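Local coordinates for DUF1573 domain-containing protein (Porphyromonas gingivalis, PDB 2QSV), which is of unknown function, although cysteine-type peptidase activity has been tentatively assigned to the full-length protein, whose C-terminal part, including an Ig-like domain, forms this chain, at residues 121-126 / 138-143; 133-138 / 183-188; 150-155 / 169-174; 157-162 / 196-201; 162-167 / 179-184. All blocks are in the same frame, centred on the assembly; numbering follows the deposited sequence.

Interaction 1. Residues 121-126 / 138-143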
# COMPACT_ATOMS: atom_id res chain seq x y z
N GLU A 121 7.67 -3.86 20.14
CA GLU A 121 9.07 -4.17 20.06
C GLU A 121 9.26 -5.40 19.17
O GLU A 121 8.60 -6.43 19.36
CB GLU A 121 9.61 -4.37 21.47
CG GLU A 121 11.02 -4.84 21.54
CD GLU A 121 11.43 -5.18 22.96
OE1 GLU A 121 11.31 -4.28 23.83
OE2 GLU A 121 11.89 -6.32 23.18
N LEU A 122 10.15 -5.29 18.17
CA LEU A 122 10.50 -6.41 17.27
C LEU A 122 11.82 -6.14 16.53
O LEU A 122 12.32 -5.01 16.48
CB LEU A 122 9.41 -6.72 16.19
CG LEU A 122 8.63 -5.65 15.38
CD1 LEU A 122 9.22 -4.23 15.31
CD2 LEU A 122 8.12 -6.08 14.07
N SER A 123 12.30 -7.18 15.89
CA SER A 123 13.40 -7.09 14.97
C SER A 123 12.91 -6.48 13.66
O SER A 123 11.89 -6.87 13.08
CB SER A 123 13.96 -8.49 14.77
OG SER A 123 14.79 -8.47 13.62
N THR A 124 13.61 -5.45 13.21
CA THR A 124 13.21 -4.77 11.96
C THR A 124 14.16 -5.01 10.77
O THR A 124 14.08 -4.34 9.75
CB THR A 124 12.92 -3.29 12.19
OG1 THR A 124 14.03 -2.69 12.87
CG2 THR A 124 11.61 -3.11 13.03
N TYR A 125 15.05 -5.98 10.93
CA TYR A 125 16.02 -6.31 9.91
C TYR A 125 16.20 -7.81 9.95
O TYR A 125 16.65 -8.36 10.95
CB TYR A 125 17.34 -5.59 10.18
CG TYR A 125 18.40 -5.81 9.08
CD1 TYR A 125 18.47 -4.98 7.97
CD2 TYR A 125 19.33 -6.85 9.17
CE1 TYR A 125 19.46 -5.16 6.96
CE2 TYR A 125 20.32 -7.05 8.17
CZ TYR A 125 20.37 -6.20 7.07
OH TYR A 125 21.34 -6.41 6.10
N LEU A 126 15.84 -8.48 8.88
CA LEU A 126 16.00 -9.91 8.82
C LEU A 126 16.74 -10.30 7.53
O LEU A 126 16.21 -10.15 6.43
CB LEU A 126 14.62 -10.63 8.87
CG LEU A 126 14.63 -12.15 8.62
CD1 LEU A 126 15.40 -12.93 9.70
CD2 LEU A 126 13.20 -12.73 8.51
N ALA A 138 10.50 -18.06 8.29
CA ALA A 138 11.13 -17.46 9.46
C ALA A 138 10.01 -16.93 10.35
O ALA A 138 8.85 -16.86 9.96
CB ALA A 138 12.10 -16.34 9.04
N ALA A 139 10.36 -16.52 11.56
CA ALA A 139 9.35 -15.98 12.47
C ALA A 139 9.97 -14.84 13.24
O ALA A 139 11.06 -14.96 13.72
CB ALA A 139 8.87 -17.07 13.41
N ILE A 140 9.31 -13.70 13.29
CA ILE A 140 9.78 -12.61 14.10
C ILE A 140 8.81 -12.47 15.26
O ILE A 140 7.61 -12.40 15.04
CB ILE A 140 9.90 -11.30 13.28
CG1 ILE A 140 11.19 -11.34 12.41
CG2 ILE A 140 9.91 -10.04 14.15
CD1 ILE A 140 11.29 -10.18 11.45
N GLU A 141 9.34 -12.40 16.47
CA GLU A 141 8.51 -12.19 17.64
C GLU A 141 8.16 -10.72 17.79
O GLU A 141 9.02 -9.82 17.80
CB GLU A 141 9.21 -12.73 18.91
CG GLU A 141 8.33 -12.52 20.16
CD GLU A 141 8.87 -13.17 21.44
OE1 GLU A 141 10.08 -13.16 21.68
OE2 GLU A 141 8.07 -13.63 22.24
N ILE A 142 6.87 -10.47 17.86
CA ILE A 142 6.42 -9.15 18.07
C ILE A 142 5.95 -9.00 19.50
O ILE A 142 5.03 -9.68 19.93
CB ILE A 142 5.26 -8.80 17.11
CG1 ILE A 142 5.74 -8.79 15.63
CG2 ILE A 142 4.60 -7.49 17.57
CD1 ILE A 142 4.57 -8.49 14.63
N ARG A 143 6.49 -8.01 20.19
CA ARG A 143 6.28 -7.87 21.58
C ARG A 143 5.51 -6.59 21.88
O ARG A 143 5.79 -5.54 21.28
CB ARG A 143 7.65 -7.82 22.22
CG ARG A 143 7.69 -8.39 23.56
CD ARG A 143 9.08 -8.33 24.13
NE ARG A 143 8.99 -7.84 25.49
CZ ARG A 143 10.01 -7.67 26.32
NH1 ARG A 143 11.25 -7.95 25.91
NH2 ARG A 143 9.81 -7.18 27.55
O HOH W 1 10.47 -8.65 20.20
O HOH W 2 11.68 -9.63 17.25
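The R143 guanidinium has E121 OE1 over one face, displaced toward the rim, while E121 OE2 makes a salt bridge of 3.2 Å to R143 NH1. Carboxylate and guanidinium planes are turned 62° against each other, and the two side chains run side by side, pointing the same way. Both residues have a second conformer, so this ion pair is doubtful in detail. Their backbones form an antiparallel hydrogen-bonded pair, E121 N to R143 O and R143 N to E121 O, each at 2.8 Å. Beyond the pair, water takes over: one molecule donates to both E121 O and E141 O, and another accepts from S123 N and donates to E141 O at 2.7 Å. With CG between its backbone N and carbonyl carbon (chi1 42°), L122 lies beside I142, CD2 meeting I142 CG1; L122 CB packs on I140 CG2 at 3.9 Å. Farther on, L126 CD2 touches A138 CB at 3.8 Å. The arrangement is that of an Ig-like sandwich whose first strand changes sheets: 120-121 pairs with strand 136-144, which has strand 176-183 on its other edge, whereas 125-130 joins strand 211-219 of the opposing sheet.

Interaction 2. Residues 133-138 / 183-188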
# COMPACT_ATOMS: atom_id res chain seq x y z
N GLY A 133 16.68 -22.68 -3.50
CA GLY A 133 15.59 -23.44 -4.13
C GLY A 133 14.44 -24.02 -3.33
O GLY A 133 13.61 -24.75 -3.87
N GLU A 134 14.33 -23.68 -2.05
CA GLU A 134 13.23 -24.18 -1.21
C GLU A 134 12.48 -23.03 -0.49
O GLU A 134 13.14 -22.07 -0.05
CB GLU A 134 13.80 -25.18 -0.21
CG GLU A 134 15.16 -24.77 0.36
CD GLU A 134 15.55 -25.58 1.60
OE1 GLU A 134 15.45 -26.83 1.53
OE2 GLU A 134 15.95 -24.95 2.62
N THR A 135 11.15 -23.10 -0.39
CA THR A 135 10.41 -22.04 0.33
C THR A 135 10.83 -22.03 1.79
O THR A 135 10.76 -23.05 2.48
CB THR A 135 8.88 -22.13 0.21
OG1 THR A 135 8.52 -22.17 -1.17
CG2 THR A 135 8.22 -20.88 0.84
N THR A 136 11.31 -20.88 2.23
CA THR A 136 11.96 -20.76 3.51
C THR A 136 11.12 -19.88 4.45
O THR A 136 10.70 -18.78 4.11
CB THR A 136 13.38 -20.25 3.31
OG1 THR A 136 14.01 -21.09 2.34
CG2 THR A 136 14.21 -20.27 4.60
N LYS A 137 10.86 -20.43 5.63
CA LYS A 137 10.10 -19.80 6.66
C LYS A 137 10.99 -19.15 7.71
O LYS A 137 12.09 -19.60 7.97
CB LYS A 137 9.20 -20.83 7.34
CG LYS A 137 8.05 -21.31 6.50
CD LYS A 137 7.32 -22.42 7.29
CE LYS A 137 6.25 -23.10 6.44
NZ LYS A 137 5.25 -23.77 7.32
N ALA A 138 10.50 -18.06 8.29
CA ALA A 138 11.13 -17.46 9.46
C ALA A 138 10.01 -16.93 10.35
O ALA A 138 8.85 -16.86 9.96
CB ALA A 138 12.10 -16.34 9.04
N VAL A 183 9.64 -16.81 2.35
CA VAL A 183 10.20 -16.32 1.07
C VAL A 183 10.24 -17.49 0.07
O VAL A 183 10.72 -18.56 0.41
CB VAL A 183 11.57 -15.61 1.22
CG1 VAL A 183 12.26 -15.29 -0.19
CG2 VAL A 183 11.40 -14.34 2.01
N ASP A 184 9.68 -17.27 -1.13
CA ASP A 184 9.57 -18.29 -2.18
C ASP A 184 10.65 -18.02 -3.24
O ASP A 184 10.49 -17.10 -4.07
CB ASP A 184 8.16 -18.28 -2.79
CG ASP A 184 7.85 -19.55 -3.66
OD1 ASP A 184 8.76 -20.27 -4.13
OD2 ASP A 184 6.64 -19.82 -3.87
N PRO A 185 11.76 -18.79 -3.21
CA PRO A 185 12.85 -18.59 -4.18
C PRO A 185 12.44 -18.91 -5.63
O PRO A 185 13.08 -18.42 -6.55
CB PRO A 185 13.93 -19.57 -3.71
CG PRO A 185 13.19 -20.62 -3.00
CD PRO A 185 12.03 -19.94 -2.33
N GLN A 186 11.44 -19.78 -5.81
CA GLN A 186 10.89 -20.08 -7.14
C GLN A 186 10.20 -18.88 -7.79
O GLN A 186 10.23 -18.74 -9.04
CB GLN A 186 9.95 -21.30 -7.11
CG GLN A 186 10.61 -22.57 -6.55
CD GLN A 186 12.03 -22.85 -7.12
OE1 GLN A 186 12.21 -22.93 -8.33
NE2 GLN A 186 13.01 -23.02 -6.24
N VAL A 187 9.60 -18.02 -6.96
CA VAL A 187 8.97 -16.79 -7.43
C VAL A 187 10.07 -15.85 -7.83
O VAL A 187 9.99 -15.25 -8.89
CB VAL A 187 7.97 -16.15 -6.39
CG1 VAL A 187 7.51 -14.75 -6.82
CG2 VAL A 187 6.77 -17.04 -6.20
N MSE A 188 11.11 -15.74 -7.00
CA MSE A 188 12.26 -14.89 -7.31
C MSE A 188 12.95 -15.30 -8.63
O MSE A 188 13.34 -14.44 -9.43
CB MSE A 188 13.30 -14.94 -6.18
CG MSE A 188 12.79 -14.53 -4.81
SE MSE A 188 14.10 -14.92 -3.41
CE MSE A 188 15.76 -14.11 -4.08
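G133 backs onto the first turn of helix 185-190, its C atom 3.6 Å from P185 CG, where the loop leading into strand 136-144 passes the end of strand 176-183. The contact combines the last antiparallel bridge between these strands of the Ig-like domain with the capped start of the helix. The glutamine chain of Q186 bends at chi2 (-46°), and Q186 NE2 lies 3.4 Å from G133 CA. E134 meets the other segment through its carbonyl: E134 O lies 3.3 Å from P185 CG and accepts a 2.7 Å hydrogen bond from T136 OG1, which sits above the carbonyl plane. T135 then turns its methyl toward the opposite backbone, with T135 CG2 3.4 Å from V183 O; its CA approaches the same oxygen in a CA-H...O contact. T135 OG1 comes near the carboxylate of D184, and the two side chains cross obliquely. T136 closes the register as an antiparallel hydrogen-bonded pair with V183: T136 N donates to V183 O at 3.0 Å and V183 N to T136 O at 2.8 Å. V183 O thus meets an N-H, a CA-H and a methyl group from the same short run of residues. Side chains of T136 and V183 go to the same face, where both touch L131 and M128. Directly after V183, D184 is the N-cap of helix 185-190, its OD1 accepting a weak bond of 3.2 Å from Q186 N.

Interaction 3. Residues 150-155 / 169-174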
# COMPACT_ATOMS: atom_id res chain seq x y z
N LEU A 150 -1.79 -3.93 22.14
CA LEU A 150 -1.19 -3.61 20.86
C LEU A 150 -2.03 -4.25 19.79
O LEU A 150 -2.26 -5.48 19.83
CB LEU A 150 0.23 -4.15 20.80
CG LEU A 150 1.02 -4.01 19.48
CD1 LEU A 150 1.32 -2.53 19.16
CD2 LEU A 150 2.35 -4.84 19.58
N ARG A 151 -2.54 -3.43 18.86
CA ARG A 151 -3.35 -3.89 17.76
C ARG A 151 -2.62 -3.78 16.43
O ARG A 151 -2.03 -2.72 16.15
CB ARG A 151 -4.62 -3.04 17.69
CG ARG A 151 -5.50 -3.17 18.95
CD ARG A 151 -6.70 -2.21 18.87
NE ARG A 151 -7.27 -2.03 20.20
CZ ARG A 151 -7.96 -2.98 20.84
NH1 ARG A 151 -8.16 -4.17 20.28
NH2 ARG A 151 -8.44 -2.75 22.06
N LEU A 152 -2.64 -4.85 15.64
CA LEU A 152 -1.97 -4.87 14.34
C LEU A 152 -3.07 -4.68 13.33
O LEU A 152 -3.79 -5.63 13.00
CB LEU A 152 -1.22 -6.19 14.11
CG LEU A 152 -0.25 -6.70 15.15
CD1 LEU A 152 0.49 -7.98 14.70
CD2 LEU A 152 0.75 -5.64 15.65
N HIS A 153 -3.27 -3.44 12.90
CA HIS A 153 -4.34 -3.13 11.99
C HIS A 153 -4.13 -3.74 10.61
O HIS A 153 -5.08 -4.15 9.97
CB HIS A 153 -4.53 -1.63 11.87
CG HIS A 153 -4.77 -0.94 13.16
ND1 HIS A 153 -5.78 -1.31 14.02
CD2 HIS A 153 -4.14 0.12 13.73
CE1 HIS A 153 -5.78 -0.49 15.05
NE2 HIS A 153 -4.80 0.38 14.90
N SER A 154 -2.89 -3.74 10.12
CA SER A 154 -2.61 -4.43 8.85
C SER A 154 -1.15 -4.85 8.79
O SER A 154 -0.31 -4.24 9.45
CB SER A 154 -2.97 -3.51 7.63
OG SER A 154 -2.16 -2.36 7.66
N VAL A 155 -0.87 -5.89 8.02
CA VAL A 155 0.47 -6.38 7.83
C VAL A 155 0.54 -6.65 6.33
O VAL A 155 -0.14 -7.54 5.84
CB VAL A 155 0.81 -7.68 8.64
CG1 VAL A 155 2.18 -8.20 8.23
CG2 VAL A 155 0.81 -7.42 10.21
N THR A 169 -3.65 -10.62 16.13
CA THR A 169 -3.64 -9.20 15.79
C THR A 169 -3.92 -8.32 16.98
O THR A 169 -3.98 -7.08 16.84
CB THR A 169 -4.64 -8.81 14.67
OG1 THR A 169 -5.95 -9.19 15.06
CG2 THR A 169 -4.29 -9.44 13.33
N GLU A 170 -4.09 -8.93 18.15
CA GLU A 170 -4.20 -8.15 19.38
C GLU A 170 -3.33 -8.81 20.44
O GLU A 170 -3.43 -10.03 20.68
CB GLU A 170 -5.64 -7.99 19.85
CG GLU A 170 -5.75 -7.09 21.10
CD GLU A 170 -7.11 -7.19 21.81
OE1 GLU A 170 -8.08 -7.68 21.16
OE2 GLU A 170 -7.22 -6.78 23.00
N ILE A 171 -2.45 -8.00 21.02
CA ILE A 171 -1.42 -8.48 21.93
C ILE A 171 -1.52 -7.74 23.23
O ILE A 171 -1.40 -6.50 23.29
CB ILE A 171 0.01 -8.40 21.34
CG1 ILE A 171 0.09 -9.26 20.04
CG2 ILE A 171 1.05 -9.07 22.25
CD1 ILE A 171 -0.12 -8.45 18.75
N LYS A 172 -1.71 -8.52 24.31
CA LYS A 172 -1.84 -7.88 25.65
C LYS A 172 -0.49 -7.36 26.14
O LYS A 172 0.55 -7.86 25.72
CB LYS A 172 -2.50 -8.82 26.70
CG LYS A 172 -1.69 -10.04 26.99
CD LYS A 172 -2.41 -10.99 28.01
CE LYS A 172 -3.63 -11.72 27.43
NZ LYS A 172 -4.37 -12.47 28.53
N PRO A 173 -0.49 -6.38 27.07
CA PRO A 173 0.78 -5.88 27.67
C PRO A 173 1.68 -6.97 28.22
O PRO A 173 1.20 -7.88 28.94
CB PRO A 173 0.32 -4.94 28.79
CG PRO A 173 -1.09 -4.56 28.42
CD PRO A 173 -1.68 -5.67 27.58
N GLY A 174 2.97 -6.91 27.86
CA GLY A 174 3.92 -7.94 28.17
C GLY A 174 3.83 -9.21 27.36
O GLY A 174 4.70 -10.08 27.50
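T169 opens a short antiparallel ladder with strand 150-157, in which 170-171 forms an outermost strand of the five-stranded mixed sheet of the Ig-like domain. T169 O accepts the L152 N-H at 2.9 Å and also receives a CA-H...O contact from R151 CA, while T169 CB rests 3.7 Å from L152 O. E170 follows as a non-hydrogen-bonded pair with R151. Its CA points a hydrogen at L150 O, at 3.3 Å. With CG anti to the backbone N (chi1 -177°), the E170 chain runs extended beside that of R151, both pointing the same way on one face of the sheet. The arginine chain is extended as far as NE, and the charged groups meet through R151 NH1 and E170 OE1, 3.6 Å apart, a long salt bridge with the two planes 50° apart. I171 makes the hydrogen-bonded pair with L150: L150 N donates to I171 O, and I171 N to L150 O, both at 2.8 Å. I171 O has a second donor in N144 ND2 on strand 136-144. The isoleucine belongs to the buried face together with L150 and L152, which also pack on I142 of the facing sheet. Farther along strand 150-157, H153 and S154 form a classic beta bulge opposite I203, and their side chains bond to D107 and M77. In the buried layer, I171 and L152 are joined through the delta methyl of the isoleucine, I171 CD1, which lies 4.0 Å from L152 CG.

Interaction 4. Residues 157-162 / 196-201. With NA (sodium ion), chain C; SO4 (sulfate ion), chain B.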
# COMPACT_ATOMS: atom_id res chain seq x y z
N THR A 157 2.75 -6.89 2.47
CA THR A 157 3.95 -7.04 1.67
C THR A 157 3.64 -6.63 0.19
O THR A 157 2.51 -6.81 -0.31
CB THR A 157 4.55 -8.48 1.79
OG1 THR A 157 3.56 -9.43 1.41
CG2 THR A 157 4.99 -8.80 3.27
N ARG A 158 4.62 -6.06 -0.49
CA ARG A 158 4.44 -5.72 -1.91
C ARG A 158 5.18 -6.73 -2.83
O ARG A 158 4.74 -7.02 -3.93
CB ARG A 158 4.92 -4.28 -2.21
CG ARG A 158 4.24 -3.15 -1.40
CD ARG A 158 2.72 -3.08 -1.58
NE ARG A 158 2.12 -1.87 -0.97
CZ ARG A 158 0.87 -1.77 -0.49
NH1 ARG A 158 0.05 -2.82 -0.50
NH2 ARG A 158 0.44 -0.60 0.01
N ASN A 159 6.27 -7.29 -2.36
CA ASN A 159 7.01 -8.27 -3.13
C ASN A 159 6.30 -9.62 -3.19
O ASN A 159 5.92 -10.17 -2.12
CB ASN A 159 8.42 -8.38 -2.54
CG ASN A 159 9.38 -9.12 -3.44
OD1 ASN A 159 9.16 -10.29 -3.79
ND2 ASN A 159 10.45 -8.46 -3.81
N PRO A 160 6.09 -10.16 -4.43
CA PRO A 160 5.37 -11.40 -4.65
C PRO A 160 6.09 -12.65 -4.12
O PRO A 160 5.46 -13.69 -4.04
CB PRO A 160 5.24 -11.46 -6.20
CG PRO A 160 6.42 -10.74 -6.69
CD PRO A 160 6.54 -9.57 -5.73
N ALA A 161 7.37 -12.56 -3.80
CA ALA A 161 8.09 -13.71 -3.23
C ALA A 161 7.96 -13.76 -1.68
O ALA A 161 8.38 -14.73 -1.07
CB ALA A 161 9.56 -13.66 -3.61
N LEU A 162 7.40 -12.71 -1.09
CA LEU A 162 7.40 -12.51 0.38
C LEU A 162 5.98 -12.48 0.94
O LEU A 162 5.15 -11.70 0.46
CB LEU A 162 8.10 -11.19 0.73
CG LEU A 162 8.14 -10.72 2.21
CD1 LEU A 162 8.90 -11.64 3.16
CD2 LEU A 162 8.73 -9.33 2.29
N ILE A 196 16.42 -10.44 -3.07
CA ILE A 196 15.38 -9.47 -2.75
C ILE A 196 15.76 -8.64 -1.55
O ILE A 196 16.54 -9.07 -0.72
CB ILE A 196 13.99 -10.11 -2.53
CG1 ILE A 196 14.02 -11.20 -1.45
CG2 ILE A 196 13.39 -10.60 -3.83
CD1 ILE A 196 12.65 -11.55 -0.90
N ALA A 197 15.20 -7.45 -1.47
CA ALA A 197 15.31 -6.64 -0.31
C ALA A 197 13.92 -5.99 -0.22
O ALA A 197 13.58 -5.10 -1.01
CB ALA A 197 16.43 -5.61 -0.47
N ALA A 198 13.07 -6.51 0.66
CA ALA A 198 11.66 -6.15 0.61
C ALA A 198 11.15 -5.79 2.03
O ALA A 198 11.68 -6.30 3.04
CB ALA A 198 10.89 -7.29 0.02
N ASP A 199 10.20 -4.87 2.11
CA ASP A 199 9.63 -4.45 3.37
C ASP A 199 8.36 -5.21 3.75
O ASP A 199 7.47 -5.40 2.93
CB ASP A 199 9.29 -2.96 3.39
CG ASP A 199 10.52 -2.07 3.31
OD1 ASP A 199 11.57 -2.41 3.91
OD2 ASP A 199 10.42 -1.03 2.61
N ILE A 200 8.29 -5.60 5.03
CA ILE A 200 7.00 -5.90 5.62
C ILE A 200 6.49 -4.62 6.29
O ILE A 200 7.17 -4.08 7.12
CB ILE A 200 7.06 -7.05 6.69
CG1 ILE A 200 7.56 -8.34 6.03
CG2 ILE A 200 5.65 -7.23 7.25
CD1 ILE A 200 8.19 -9.42 7.04
N SER A 201 5.31 -4.14 5.93
CA SER A 201 4.77 -2.93 6.52
C SER A 201 3.66 -3.25 7.51
O SER A 201 2.72 -4.03 7.20
CB SER A 201 4.22 -1.99 5.44
OG SER A 201 5.26 -1.59 4.56
NA NA C . 3.46 -10.28 -1.29
S SO4 B . 8.98 -3.45 -1.13
O1 SO4 B . 10.15 -3.37 -0.26
O2 SO4 B . 9.08 -2.49 -2.25
O3 SO4 B . 8.80 -4.79 -1.68
O4 SO4 B . 7.82 -3.04 -0.34
O HOH W 3 7.35 -6.14 0.28
O HOH W 4 2.20 -9.08 -3.13
O HOH W 5 2.74 -12.24 -1.37
O HOH W 6 1.39 -10.55 0.23
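L162 and A198 carry much of the apolar contact, L162 CD2 lying 3.7 Å from A198 CB and 4.0 Å from I200 CG1; the L162 and I200 side chains cross at about a right angle. T157 CG2 adds a contact of 3.8 Å to I200 CG1, and N159 CB packs on A198 CB. No direct hydrogen bond joins the segments. A water accepts from R158 N and lies within hydrogen-bonding distance of D199 O and a sulfate oxygen. D199 N donates to O1 of this sulfate, probably from the crystallisation liquor, at 2.8 Å. Within 157-162, the N159 side chain makes an Asx turn, OD1 accepting from A161 N, inside a type I turn running from N159 to L162. The turn supplies two carbonyl ligands of the sodium site, N159 O at 2.6 Å and L162 O at 2.8 Å; T157 OG1, just before it, binds at 2.8 Å, and three waters are further ligands. T157 divides its branches: OG1, between backbone N and carbonyl carbon (chi1 57°), faces the metal, while CG2 faces I200. None of the protein ligands is formally charged; the ion would probably polarise the two carbonyls and the threonine hydroxyl.

Interaction 5. Residues 162-167 / 179-184. With NA (sodium ion), chain C.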
# COMPACT_ATOMS: atom_id res chain seq x y z
N LEU A 162 7.40 -12.71 -1.09
CA LEU A 162 7.40 -12.51 0.38
C LEU A 162 5.98 -12.48 0.94
O LEU A 162 5.15 -11.70 0.46
CB LEU A 162 8.10 -11.19 0.73
CG LEU A 162 8.14 -10.72 2.21
CD1 LEU A 162 8.90 -11.64 3.16
CD2 LEU A 162 8.73 -9.33 2.29
N THR A 163 5.72 -13.32 1.94
CA THR A 163 4.46 -13.24 2.70
C THR A 163 4.72 -13.12 4.20
O THR A 163 5.77 -13.53 4.67
CB THR A 163 3.52 -14.44 2.46
OG1 THR A 163 4.20 -15.66 2.78
CG2 THR A 163 3.05 -14.47 0.99
N ALA A 164 3.80 -12.49 4.93
CA ALA A 164 3.95 -12.30 6.39
C ALA A 164 2.58 -12.22 7.02
O ALA A 164 1.79 -11.33 6.69
CB ALA A 164 4.79 -11.04 6.72
N VAL A 165 2.32 -13.16 7.95
CA VAL A 165 1.03 -13.26 8.64
C VAL A 165 1.25 -13.37 10.16
O VAL A 165 1.96 -14.25 10.61
CB VAL A 165 0.26 -14.50 8.18
CG1 VAL A 165 -1.22 -14.44 8.72
CG2 VAL A 165 0.27 -14.60 6.64
N PRO A 166 0.65 -12.44 10.96
CA PRO A 166 0.85 -12.59 12.41
C PRO A 166 -0.10 -13.67 12.99
O PRO A 166 -1.21 -13.83 12.49
CB PRO A 166 0.52 -11.19 12.94
CG PRO A 166 -0.61 -10.72 12.01
CD PRO A 166 -0.19 -11.28 10.63
N ASP A 167 0.33 -14.39 14.03
CA ASP A 167 -0.56 -15.41 14.65
C ASP A 167 -1.78 -14.74 15.30
O ASP A 167 -2.87 -15.24 15.22
CB ASP A 167 0.18 -16.23 15.68
CG ASP A 167 1.01 -17.32 15.07
OD1 ASP A 167 0.90 -17.53 13.84
OD2 ASP A 167 1.77 -17.99 15.83
N LEU A 179 5.15 -13.34 14.05
CA LEU A 179 4.94 -12.97 12.65
C LEU A 179 5.53 -14.06 11.81
O LEU A 179 6.72 -14.29 11.86
CB LEU A 179 5.62 -11.63 12.34
CG LEU A 179 5.41 -11.03 10.92
CD1 LEU A 179 3.95 -10.73 10.65
CD2 LEU A 179 6.27 -9.78 10.83
N ARG A 180 4.72 -14.82 11.08
CA ARG A 180 5.31 -15.93 10.32
C ARG A 180 5.63 -15.42 8.91
O ARG A 180 4.76 -15.01 8.22
CB ARG A 180 4.31 -17.08 10.14
CG ARG A 180 3.60 -17.51 11.43
CD ARG A 180 4.47 -18.27 12.29
NE ARG A 180 3.70 -18.85 13.41
CZ ARG A 180 4.20 -19.80 14.20
NH1 ARG A 180 5.41 -20.26 13.94
NH2 ARG A 180 3.51 -20.28 15.24
N ILE A 181 6.89 -15.52 8.51
CA ILE A 181 7.39 -14.98 7.25
C ILE A 181 7.79 -16.19 6.37
O ILE A 181 8.29 -17.20 6.87
CB ILE A 181 8.58 -14.04 7.54
CG1 ILE A 181 8.07 -12.84 8.34
CG2 ILE A 181 9.36 -13.61 6.24
CD1 ILE A 181 9.13 -12.14 9.16
N ALA A 182 7.48 -16.10 5.08
CA ALA A 182 7.96 -17.09 4.11
C ALA A 182 8.47 -16.40 2.83
O ALA A 182 7.83 -15.44 2.35
CB ALA A 182 6.88 -18.14 3.80
N VAL A 183 9.64 -16.81 2.35
CA VAL A 183 10.20 -16.32 1.07
C VAL A 183 10.24 -17.49 0.07
O VAL A 183 10.72 -18.56 0.41
CB VAL A 183 11.57 -15.61 1.22
CG1 VAL A 183 12.26 -15.29 -0.19
CG2 VAL A 183 11.40 -14.34 2.01
N ASP A 184 9.68 -17.27 -1.13
CA ASP A 184 9.57 -18.29 -2.18
C ASP A 184 10.65 -18.02 -3.24
O ASP A 184 10.49 -17.10 -4.07
CB ASP A 184 8.16 -18.28 -2.79
CG ASP A 184 7.85 -19.55 -3.66
OD1 ASP A 184 8.76 -20.27 -4.13
OD2 ASP A 184 6.64 -19.82 -3.87
NA NA C . 3.46 -10.28 -1.29
O HOH W 7 6.19 -16.42 0.31
O HOH W 5 2.74 -12.24 -1.37
O HOH W 6 1.39 -10.55 0.23
O HOH W 4 2.20 -9.08 -3.13
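This is the edge ladder of an Ig-like sandwich sheet: outermost strand 162-166 pairs antiparallel with strand 179-183, their axes 164° apart. T163 and A182 exchange two backbone hydrogen bonds, as do V165 and R180, with T163 N to A182 O at 3.0 Å and R180 N to V165 O at 2.9 Å. On the face turned into the sandwich, L162 CD1 touches I181 CG2 at 3.7 Å and also V183 CG2. A164 CB and P166 CB both lie against L179 CD1, the former at 4.0 Å. The other face bears T163, V165, R180 and A182; there a water donates to A182 O and lies close to T163 OG1. Beyond the last pair, R180 grips D167 side-on with two nitrogens. NE bonds to D167 OD1 at 3.1 Å, almost in the guanidinium plane, while NH2 meets the syn lone pair of D167 OD2 at 2.9 Å, with OD2 tilted out of that plane. The arginine chain bends at chi2 (-75°), which places CD, and the two planes stand 49° apart. This two-point ion pair probably limits rotation of the exposed guanidinium and joins D167, just past strand 162-166, to strand 176-183, with the opposite charges compensating each other.

In the fold
All five contacts lie in the Ig-like domain. Interactions 1, 2 and 5 share the four-stranded sheet, interaction 1 also reaching the facing one: A138 is common to the first two, V183 and D184 to interactions 2 and 5, and A138 N comes 2.8 Å from I181 O between strands 136-144 and 176-183. Interactions 3 and 4 reach the facing sheet, where V155 CG1 touches I200 CG2 at 3.7 Å. The layers meet where I200 CD1 packs 3.6 Å from I181 CD1, joining interactions 4 and 5, whose centres are 10 Å apart. These two share L162 and the sodium ion. Interaction 2 sits nearby, with the D184 side chain about 9 Å from the sodium and D184 N 2.9 Å from A161 O.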